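Local structure of putative metal-dependent isothiocyanate hydrolase SaxA (Pectobacterium carotovorum, 6BRM) at residues H128-L139 with N192-M200. The protein probably hydrolyses plant-derived isothiocyanates, using a pair of zinc ions held in a metallo-beta-lactamase-type active site. Sequence-based numbering, arbitrary orientation.
With ZN (zinc ion), chain L.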
ATOM      1  N   HIS B 128      -0.642  -4.067  -7.988  1.00 48.66           N
ATOM      2  CA  HIS B 128      -0.649  -4.541  -9.376  1.00 47.83           C
ATOM      3  C   HIS B 128      -1.883  -3.993 -10.105  1.00 48.15           C
ATOM      4  O   HIS B 128      -2.729  -4.752 -10.584  1.00 51.12           O
ATOM      5  CB  HIS B 128      -0.627  -6.082  -9.384  1.00 47.35           C
ATOM      6  CG  HIS B 128      -0.131  -6.692 -10.660  1.00 47.82           C
ATOM      7  ND1 HIS B 128      -0.104  -6.014 -11.860  1.00 46.80           N
ATOM      8  CD2 HIS B 128       0.332  -7.938 -10.922  1.00 46.82           C
ATOM      9  CE1 HIS B 128       0.368  -6.813 -12.803  1.00 46.88           C
ATOM     10  NE2 HIS B 128       0.632  -7.987 -12.262  1.00 45.96           N
ATOM     11  N   GLY B 129      -1.971  -2.670 -10.206  1.00 46.80           N
ATOM     12  CA  GLY B 129      -3.165  -2.005 -10.735  1.00 46.04           C
ATOM     13  C   GLY B 129      -3.410  -0.653 -10.105  1.00 45.91           C
ATOM     14  O   GLY B 129      -2.789  -0.302  -9.103  1.00 45.31           O
ATOM     15  N   SER B 130      -4.326   0.102 -10.704  1.00 48.15           N
ATOM     16  CA  SER B 130      -4.750   1.405 -10.181  1.00 48.89           C
ATOM     17  C   SER B 130      -5.639   1.247  -8.948  1.00 48.99           C
ATOM     18  O   SER B 130      -6.132   0.157  -8.669  1.00 50.48           O
ATOM     19  CB  SER B 130      -5.524   2.172 -11.252  1.00 49.43           C
ATOM     20  OG  SER B 130      -6.700   1.465 -11.616  1.00 50.21           O
ATOM     21  N   ASN B 131      -5.849   2.347  -8.232  1.00 50.01           N
ATOM     22  CA  ASN B 131      -6.757   2.382  -7.074  1.00 49.83           C
ATOM     23  C   ASN B 131      -8.181   1.948  -7.423  1.00 51.05           C
ATOM     24  O   ASN B 131      -8.834   1.267  -6.630  1.00 52.13           O
ATOM     25  CB  ASN B 131      -6.798   3.792  -6.463  1.00 48.91           C
ATOM     26  CG  ASN B 131      -5.531   4.143  -5.706  1.00 48.57           C
ATOM     27  OD1 ASN B 131      -4.569   3.379  -5.688  1.00 49.07           O
ATOM     28  ND2 ASN B 131      -5.527   5.308  -5.074  1.00 48.59           N
ATOM     29  N   GLU B 132      -8.641   2.339  -8.612  1.00 52.53           N
ATOM     30  CA  GLU B 132     -10.006   2.039  -9.066  1.00 53.43           C
ATOM     31  C   GLU B 132     -10.170   0.540  -9.299  1.00 51.15           C
ATOM     32  O   GLU B 132     -11.145  -0.061  -8.841  1.00 49.11           O
ATOM     33  CB  GLU B 132     -10.363   2.799 -10.360  1.00 56.39           C
ATOM     34  CG  GLU B 132      -9.998   4.286 -10.427  1.00 59.40           C
ATOM     35  CD  GLU B 132     -10.282   5.057  -9.146  1.00 61.83           C
ATOM     36  OE1 GLU B 132     -11.358   4.850  -8.540  1.00 63.70           O
ATOM     37  OE2 GLU B 132      -9.427   5.881  -8.753  1.00 61.07           O
ATOM     38  N   LEU B 133      -9.199  -0.053  -9.992  1.00 49.21           N
ATOM     39  CA  LEU B 133      -9.178  -1.495 -10.261  1.00 48.30           C
ATOM     40  C   LEU B 133      -9.413  -2.352  -9.016  1.00 47.08           C
ATOM     41  O   LEU B 133     -10.147  -3.336  -9.079  1.00 47.85           O
ATOM     42  CB  LEU B 133      -7.854  -1.898 -10.924  1.00 48.61           C
ATOM     43  CG  LEU B 133      -7.744  -3.356 -11.402  1.00 48.95           C
ATOM     44  CD1 LEU B 133      -7.104  -3.439 -12.785  1.00 49.78           C
ATOM     45  CD2 LEU B 133      -6.986  -4.232 -10.413  1.00 49.25           C
ATOM     46  N   TYR B 134      -8.797  -1.982  -7.894  1.00 46.36           N
ATOM     47  CA  TYR B 134      -8.941  -2.745  -6.638  1.00 45.55           C
ATOM     48  C   TYR B 134     -10.251  -2.493  -5.866  1.00 46.45           C
ATOM     49  O   TYR B 134     -10.523  -3.187  -4.883  1.00 46.20           O
ATOM     50  CB  TYR B 134      -7.710  -2.553  -5.741  1.00 43.40           C
ATOM     51  CG  TYR B 134      -6.516  -3.350  -6.217  1.00 41.88           C
ATOM     52  CD1 TYR B 134      -6.373  -4.689  -5.877  1.00 40.38           C
ATOM     53  CD2 TYR B 134      -5.542  -2.770  -7.030  1.00 42.51           C
ATOM     54  CE1 TYR B 134      -5.290  -5.429  -6.324  1.00 40.70           C
ATOM     55  CE2 TYR B 134      -4.450  -3.500  -7.481  1.00 41.40           C
ATOM     56  CZ  TYR B 134      -4.326  -4.826  -7.122  1.00 40.85           C
ATOM     57  OH  TYR B 134      -3.241  -5.551  -7.561  1.00 40.03           O
ATOM     58  N   ALA B 135     -11.052  -1.518  -6.301  1.00 49.01           N
ATOM     59  CA  ALA B 135     -12.450  -1.391  -5.849  1.00 51.36           C
ATOM     60  C   ALA B 135     -13.330  -2.512  -6.421  1.00 53.91           C
ATOM     61  O   ALA B 135     -14.329  -2.898  -5.802  1.00 54.85           O
ATOM     62  CB  ALA B 135     -13.021  -0.031  -6.223  1.00 50.61           C
ATOM     63  N   ASP B 136     -12.964  -3.009  -7.605  1.00 55.70           N
ATOM     64  CA  ASP B 136     -13.595  -4.185  -8.202  1.00 55.36           C
ATOM     65  C   ASP B 136     -13.059  -5.424  -7.491  1.00 54.86           C
ATOM     66  O   ASP B 136     -11.864  -5.710  -7.560  1.00 56.41           O
ATOM     67  CB  ASP B 136     -13.294  -4.245  -9.709  1.00 55.85           C
ATOM     68  CG  ASP B 136     -14.106  -5.310 -10.440  1.00 56.98           C
ATOM     69  OD1 ASP B 136     -13.952  -6.515 -10.136  1.00 55.20           O
ATOM     70  OD2 ASP B 136     -14.881  -4.941 -11.346  1.00 59.93           O
ATOM     71  N   ALA B 137     -13.947  -6.151  -6.814  1.00 54.80           N
ATOM     72  CA  ALA B 137     -13.572  -7.350  -6.056  1.00 54.56           C
ATOM     73  C   ALA B 137     -13.132  -8.523  -6.936  1.00 55.84           C
ATOM     74  O   ALA B 137     -12.387  -9.388  -6.477  1.00 56.14           O
ATOM     75  CB  ALA B 137     -14.721  -7.782  -5.156  1.00 54.04           C
ATOM     76  N   GLN B 138     -13.595  -8.554  -8.185  1.00 57.49           N
ATOM     77  CA  GLN B 138     -13.227  -9.613  -9.134  1.00 58.85           C
ATOM     78  C   GLN B 138     -11.807  -9.376  -9.657  1.00 56.89           C
ATOM     79  O   GLN B 138     -10.963 -10.280  -9.626  1.00 55.74           O
ATOM     80  CB  GLN B 138     -14.237  -9.664 -10.293  1.00 61.80           C
ATOM     81  CG  GLN B 138     -14.389 -11.025 -10.957  1.00 63.82           C
ATOM     82  CD  GLN B 138     -15.602 -11.088 -11.876  1.00 67.33           C
ATOM     83  OE1 GLN B 138     -16.716 -10.735 -11.478  1.00 67.89           O
ATOM     84  NE2 GLN B 138     -15.395 -11.544 -13.109  1.00 68.15           N
ATOM     85  N   LEU B 139     -11.556  -8.153 -10.119  1.00 54.11           N
ATOM     86  CA  LEU B 139     -10.232  -7.744 -10.595  1.00 53.93           C
ATOM     87  C   LEU B 139      -9.210  -7.570  -9.466  1.00 54.09           C
ATOM     88  O   LEU B 139      -8.009  -7.541  -9.727  1.00 52.28           O
ATOM     89  CB  LEU B 139     -10.324  -6.449 -11.409  1.00 52.37           C
ATOM     90  CG  LEU B 139     -11.156  -6.502 -12.693  1.00 51.86           C
ATOM     91  CD1 LEU B 139     -11.342  -5.100 -13.249  1.00 52.31           C
ATOM     92  CD2 LEU B 139     -10.522  -7.407 -13.740  1.00 51.53           C
ATOM     93  N   ASN B 192      -4.875  -1.945 -18.646  1.00 63.07           N
ATOM     94  CA  ASN B 192      -6.237  -2.476 -18.591  1.00 63.57           C
ATOM     95  C   ASN B 192      -7.124  -1.583 -19.455  1.00 66.28           C
ATOM     96  O   ASN B 192      -6.875  -0.381 -19.564  1.00 66.75           O
ATOM     97  CB  ASN B 192      -6.746  -2.505 -17.149  1.00 61.52           C
ATOM     98  CG  ASN B 192      -8.109  -3.156 -17.021  1.00 59.68           C
ATOM     99  OD1 ASN B 192      -9.113  -2.473 -16.818  1.00 58.89           O
ATOM    100  ND2 ASN B 192      -8.156  -4.476 -17.159  1.00 56.20           N
ATOM    101  N   ASP B 193      -8.157  -2.174 -20.057  1.00 70.01           N
ATOM    102  CA  ASP B 193      -9.025  -1.476 -21.017  1.00 72.33           C
ATOM    103  C   ASP B 193      -9.691  -0.236 -20.424  1.00 70.74           C
ATOM    104  O   ASP B 193      -9.694   0.822 -21.052  1.00 73.75           O
ATOM    105  CB  ASP B 193     -10.102  -2.426 -21.562  1.00 76.07           C
ATOM    106  CG  ASP B 193     -10.848  -1.851 -22.752  1.00 78.04           C
ATOM    107  OD1 ASP B 193     -10.188  -1.467 -23.741  1.00 79.49           O
ATOM    108  OD2 ASP B 193     -12.096  -1.803 -22.704  1.00 80.52           O
ATOM    109  N   LEU B 194     -10.233  -0.371 -19.213  1.00 69.32           N
ATOM    110  CA  LEU B 194     -10.971   0.717 -18.554  1.00 68.87           C
ATOM    111  C   LEU B 194     -10.307   1.293 -17.294  1.00 65.03           C
ATOM    112  O   LEU B 194     -10.501   2.473 -17.001  1.00 61.90           O
ATOM    113  CB  LEU B 194     -12.413   0.288 -18.247  1.00 71.67           C
ATOM    114  CG  LEU B 194     -12.664  -0.980 -17.422  1.00 73.67           C
ATOM    115  CD1 LEU B 194     -13.887  -0.798 -16.534  1.00 75.01           C
ATOM    116  CD2 LEU B 194     -12.834  -2.209 -18.308  1.00 75.48           C
ATOM    117  N   TYR B 195      -9.531   0.484 -16.564  1.00 63.43           N
ATOM    118  CA  TYR B 195      -8.930   0.911 -15.284  1.00 61.63           C
ATOM    119  C   TYR B 195      -7.468   1.401 -15.366  1.00 58.99           C
ATOM    120  O   TYR B 195      -6.815   1.573 -14.335  1.00 60.01           O
ATOM    121  CB  TYR B 195      -9.064  -0.215 -14.245  1.00 62.07           C
ATOM    122  CG  TYR B 195     -10.496  -0.496 -13.831  1.00 63.00           C
ATOM    123  CD1 TYR B 195     -11.236   0.454 -13.123  1.00 63.60           C
ATOM    124  CD2 TYR B 195     -11.110  -1.714 -14.131  1.00 63.05           C
ATOM    125  CE1 TYR B 195     -12.546   0.207 -12.734  1.00 63.31           C
ATOM    126  CE2 TYR B 195     -12.421  -1.969 -13.745  1.00 64.38           C
ATOM    127  CZ  TYR B 195     -13.133  -1.007 -13.047  1.00 64.11           C
ATOM    128  OH  TYR B 195     -14.431  -1.256 -12.666  1.00 64.41           O
ATOM    129  N   GLY B 196      -6.960   1.643 -16.574  1.00 56.05           N
ATOM    130  CA  GLY B 196      -5.622   2.220 -16.743  1.00 54.13           C
ATOM    131  C   GLY B 196      -4.501   1.221 -16.505  1.00 53.07           C
ATOM    132  O   GLY B 196      -4.771   0.030 -16.335  1.00 52.50           O
ATOM    133  N   PRO B 197      -3.233   1.700 -16.486  1.00 51.93           N
ATOM    134  CA  PRO B 197      -2.041   0.844 -16.356  1.00 51.07           C
ATOM    135  C   PRO B 197      -2.044  -0.113 -15.156  1.00 51.67           C
ATOM    136  O   PRO B 197      -2.537   0.247 -14.081  1.00 54.73           O
ATOM    137  CB  PRO B 197      -0.895   1.851 -16.229  1.00 51.13           C
ATOM    138  CG  PRO B 197      -1.379   3.059 -16.947  1.00 51.52           C
ATOM    139  CD  PRO B 197      -2.859   3.114 -16.696  1.00 51.92           C
ATOM    140  N   ILE B 198      -1.512  -1.319 -15.368  1.00 48.65           N
ATOM    141  CA  ILE B 198      -1.419  -2.367 -14.335  1.00 46.54           C
ATOM    142  C   ILE B 198       0.008  -2.624 -13.821  1.00 45.27           C
ATOM    143  O   ILE B 198       0.182  -3.312 -12.806  1.00 43.00           O
ATOM    144  CB  ILE B 198      -2.044  -3.710 -14.801  1.00 46.74           C
ATOM    145  CG1 ILE B 198      -1.425  -4.204 -16.117  1.00 46.24           C
ATOM    146  CG2 ILE B 198      -3.552  -3.564 -14.951  1.00 46.89           C
ATOM    147  CD1 ILE B 198      -1.606  -5.686 -16.358  1.00 46.44           C
ATOM    148  N   ILE B 199       1.010  -2.101 -14.535  1.00 43.81           N
ATOM    149  CA  ILE B 199       2.409  -2.122 -14.108  1.00 44.37           C
ATOM    150  C   ILE B 199       3.064  -0.779 -14.490  1.00 46.06           C
ATOM    151  O   ILE B 199       2.376   0.127 -14.971  1.00 45.47           O
ATOM    152  CB  ILE B 199       3.170  -3.340 -14.704  1.00 44.58           C
ATOM    153  CG1 ILE B 199       3.100  -3.356 -16.237  1.00 44.28           C
ATOM    154  CG2 ILE B 199       2.619  -4.649 -14.147  1.00 43.57           C
ATOM    155  CD1 ILE B 199       3.972  -4.424 -16.868  1.00 44.26           C
ATOM    156  N   MET B 200       4.376  -0.645 -14.280  1.00 48.53           N
ATOM    157  CA  MET B 200       5.075   0.628 -14.528  1.00 49.75           C
ATOM    158  C   MET B 200       5.313   0.874 -16.015  1.00 50.33           C
ATOM    159  O   MET B 200       5.173  -0.033 -16.842  1.00 48.76           O
ATOM    160  CB  MET B 200       6.414   0.682 -13.783  1.00 50.12           C
ATOM    161  CG  MET B 200       6.314   0.337 -12.309  1.00 50.88           C
ATOM    162  SD  MET B 200       7.643   0.959 -11.271  1.00 52.53           S
ATOM    163  CE  MET B 200       6.761   2.092 -10.200  1.00 52.78           C
TER
HETATM  164 ZN    ZN L 301       1.635  -9.868 -12.787  1.00 48.41          ZN
HETATM  165  O   HOH W   1       1.907 -10.585 -14.835  1.00 47.57           O
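His128 is a ligand in the dinuclear zinc site of this metallo-beta-lactamase-fold enzyme, its ring steadied by Ile198 and Ile199. Its NE2 binds one zinc ion at 2.2 Å, a metal completed by His67, His69, Asp164 and a water. CG anti to the backbone N (chi1 -159°) carries the ring between the zinc and the 198-199 backbone, where His128 ND1 donates to Ile198 O at 2.9 Å; the oxygen is tilted from the ring plane, and the bond is bent (143°). Imidazole suits this place because one nitrogen ligates while the other fixes the ring's rotation. Ile199 CG2 lies obliquely by His128 CE1. Gly129 follows with phi 148°, a conformation open in practice to glycine.

The loop after His128 meets the hairpin of strands 191-192 and 196-197. Asn192 OD1 accepts from Tyr195 N, an Asx motif that shapes the turn. Ser130 suits its place because its hydroxyl both donates to Tyr195 O, in the carbonyl plane, and weakly accepts from Leu133 N. The broad Tyr195 ring receives Leu133 CA over one face, a CH-pi contact, and Leu194 CD1 on the opposite face, with Leu139 CD1 oblique to it. Leu133 is branched enough to reach Ile198 CG2 through CD1 as well.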